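Local structure of GH59 galactosidase (2V4V) at residues C23-E28 and N121-T126. The protein binds xylose through this family 6 carbohydrate-binding module, one domain of a longer glycoside hydrolase that probably acts on plant cell wall polysaccharides. Numbering follows the deposited sequence.
Sequences CSEGGE and NLNWFT. With NA (sodium ion), chain C; XYP (beta-D-xylopyranose), chain B.
Asn123, on strand 121-128, reaches the loop 23-28 with its amide and shares a sodium ion with Glu28. From CB, the chain turns CG anti to the backbone N (chi1 180°) and beside the residue's own carbonyl carbon, which brings OD1 and the main-chain O to the same ion. Cys23 SG lies against the nitrogen side of the amide, 3.6 Å from Asn123 ND2, with CG just behind. At the tip the two ends of the amide part company. OD1 binds the sodium at 2.4 Å, as does the main-chain O, making Asn123 a chelating ligand. ND2 turns to Glu25 and gives OE1 a hydrogen bond of 3.0 Å, bent to 138° at the proton; the acceptor lies in the amide plane and offers its anti lone pair, although carboxylate and amide planes are 68° apart. ND2 also donates to a water beside Gly26 O, so both of its protons are used and the rotation of the amide is fixed. OE1 accepts from a second water, which in turn takes the indole N-H of Trp124, while OE2 forms a salt bridge with Arg56. Glu28 contributes only its carbonyl O to the metal, 2.4 Å away; its approach to Asn123 OD1 reflects the shared cation. With a water, Glu8 and Glu10 completing the coordination, the ion ties a loop to a sheet in the beta-sandwich fold of family 6 carbohydrate-binding modules.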
loop_
_atom_site.group_PDB
_atom_site.type_symbol
_atom_site.label_atom_id
_atom_site.label_comp_id
_atom_site.label_asym_id
_atom_site.label_seq_id
_atom_site.Cartn_x
_atom_site.Cartn_y
_atom_site.Cartn_z
ATOM N N CYS A 23 0.682 11.909 -10.425
ATOM C CA CYS A 23 0.520 10.564 -10.967
ATOM C C CYS A 23 0.039 10.648 -12.418
ATOM O O CYS A 23 -0.910 11.383 -12.697
ATOM C CB CYS A 23 -0.496 9.803 -10.136
ATOM S SG CYS A 23 -0.911 8.127 -10.733
ATOM N N SER A 24 0.708 9.930 -13.342
ATOM C CA SER A 24 0.332 9.964 -14.765
ATOM C C SER A 24 -1.114 9.553 -15.023
ATOM O O SER A 24 -1.703 9.988 -16.028
ATOM C CB SER A 24 1.214 8.990 -15.555
ATOM O OG SER A 24 0.836 7.634 -15.194
ATOM N N GLU A 25 -1.681 8.702 -14.158
ATOM C CA GLU A 25 -3.061 8.214 -14.333
ATOM C C GLU A 25 -4.077 9.198 -13.754
ATOM O O GLU A 25 -5.287 8.927 -13.794
ATOM C CB GLU A 25 -3.291 6.870 -13.608
ATOM C CG GLU A 25 -2.330 5.833 -13.853
ATOM C CD GLU A 25 -2.883 4.474 -13.480
ATOM O OE1 GLU A 25 -3.269 4.250 -12.274
ATOM O OE2 GLU A 25 -2.870 3.644 -14.413
ATOM N N GLY A 26 -3.591 10.341 -13.221
ATOM C CA GLY A 26 -4.446 11.327 -12.560
ATOM C C GLY A 26 -4.233 11.288 -11.067
ATOM O O GLY A 26 -3.847 10.242 -10.498
ATOM N N GLY A 27 -4.462 12.433 -10.422
ATOM C CA GLY A 27 -4.261 12.527 -8.987
ATOM C C GLY A 27 -2.768 12.373 -8.662
ATOM O O GLY A 27 -1.913 12.843 -9.422
ATOM N N GLU A 28 -2.485 11.715 -7.539
ATOM C CA GLU A 28 -1.127 11.646 -6.968
ATOM C C GLU A 28 -0.720 10.220 -6.706
ATOM O O GLU A 28 -1.588 9.350 -6.525
ATOM C CB GLU A 28 -1.067 12.357 -5.647
ATOM C CG GLU A 28 -1.743 13.736 -5.684
ATOM C CD GLU A 28 -1.526 14.494 -4.405
ATOM O OE1 GLU A 28 -2.586 14.948 -3.876
ATOM O OE2 GLU A 28 -0.342 14.623 -3.958
ATOM N N ASN A 121 5.909 3.040 -6.858
ATOM C CA ASN A 121 4.993 4.166 -6.559
ATOM C C ASN A 121 3.599 3.558 -6.318
ATOM O O ASN A 121 3.226 2.568 -6.990
ATOM C CB ASN A 121 4.903 5.128 -7.758
ATOM C CG ASN A 121 6.182 5.885 -8.012
ATOM O OD1 ASN A 121 6.428 6.404 -9.141
ATOM N ND2 ASN A 121 7.028 5.923 -7.003
ATOM N N LEU A 122 2.830 4.169 -5.404
ATOM C CA LEU A 122 1.507 3.618 -5.034
ATOM C C LEU A 122 0.480 4.696 -5.305
ATOM O O LEU A 122 0.582 5.778 -4.748
ATOM C CB LEU A 122 1.487 3.205 -3.539
ATOM C CG LEU A 122 0.163 2.745 -2.938
ATOM C CD1 LEU A 122 -0.291 1.384 -3.563
ATOM C CD2 LEU A 122 0.400 2.564 -1.437
ATOM N N ASN A 123 -0.491 4.385 -6.168
ATOM C CA ASN A 123 -1.525 5.337 -6.519
ATOM C C ASN A 123 -2.714 5.256 -5.542
ATOM O O ASN A 123 -3.091 6.231 -4.882
ATOM C CB ASN A 123 -1.951 5.066 -7.975
ATOM C CG ASN A 123 -3.041 6.002 -8.471
ATOM O OD1 ASN A 123 -3.526 6.892 -7.741
ATOM N ND2 ASN A 123 -3.451 5.803 -9.731
ATOM N N TRP A 124 -3.260 4.052 -5.379
ATOM C CA TRP A 124 -4.390 3.812 -4.476
ATOM C C TRP A 124 -4.398 2.320 -4.117
ATOM O O TRP A 124 -3.659 1.549 -4.700
ATOM C CB TRP A 124 -5.732 4.264 -5.102
ATOM C CG TRP A 124 -6.079 3.638 -6.412
ATOM C CD1 TRP A 124 -5.854 4.172 -7.653
ATOM C CD2 TRP A 124 -6.691 2.361 -6.641
ATOM N NE1 TRP A 124 -6.289 3.332 -8.636
ATOM C CE2 TRP A 124 -6.827 2.214 -8.039
ATOM C CE3 TRP A 124 -7.205 1.360 -5.793
ATOM C CZ2 TRP A 124 -7.394 1.071 -8.623
ATOM C CZ3 TRP A 124 -7.749 0.211 -6.371
ATOM C CH2 TRP A 124 -7.859 0.098 -7.775
ATOM N N PHE A 125 -5.194 1.941 -3.116
ATOM C CA PHE A 125 -5.330 0.520 -2.837
ATOM C C PHE A 125 -6.735 0.302 -2.297
ATOM O O PHE A 125 -7.471 1.250 -1.959
ATOM C CB PHE A 125 -4.296 0.077 -1.795
ATOM C CG PHE A 125 -4.393 0.844 -0.503
ATOM C CD1 PHE A 125 -5.065 0.271 0.565
ATOM C CD2 PHE A 125 -3.809 2.100 -0.345
ATOM C CE1 PHE A 125 -5.182 0.929 1.771
ATOM C CE2 PHE A 125 -3.935 2.771 0.857
ATOM C CZ PHE A 125 -4.595 2.187 1.904
ATOM N N THR A 126 -7.078 -0.972 -2.182
ATOM C CA THR A 126 -8.372 -1.321 -1.555
ATOM C C THR A 126 -8.312 -2.748 -1.025
ATOM O O THR A 126 -7.419 -3.534 -1.430
ATOM C CB THR A 126 -9.559 -1.223 -2.580
ATOM O OG1 THR A 126 -10.831 -1.321 -1.904
ATOM C CG2 THR A 126 -9.417 -2.296 -3.687
HETATM NA NA NA C . -3.614 8.374 -5.809
HETATM O O1 XYP B . 12.799 10.235 -9.641
HETATM C C1 XYP B . 11.954 9.614 -8.685
HETATM C C2 XYP B . 10.588 9.503 -9.345
HETATM C C3 XYP B . 9.617 8.806 -8.407
HETATM C C4 XYP B . 10.232 7.516 -7.869
HETATM C C5 XYP B . 11.650 7.773 -7.339
HETATM O O2 XYP B . 10.017 10.779 -9.607
HETATM O O3 XYP B . 8.392 8.531 -9.066
HETATM O O4 XYP B . 9.464 6.984 -6.815
HETATM O O5 XYP B . 12.433 8.367 -8.351
HETATM O O HOH W 1 -5.882 3.903 -11.550
HETATM O O HOH W 2 -5.382 7.930 -10.572
HETATM O O HOH W 3 -4.940 10.375 -6.416
#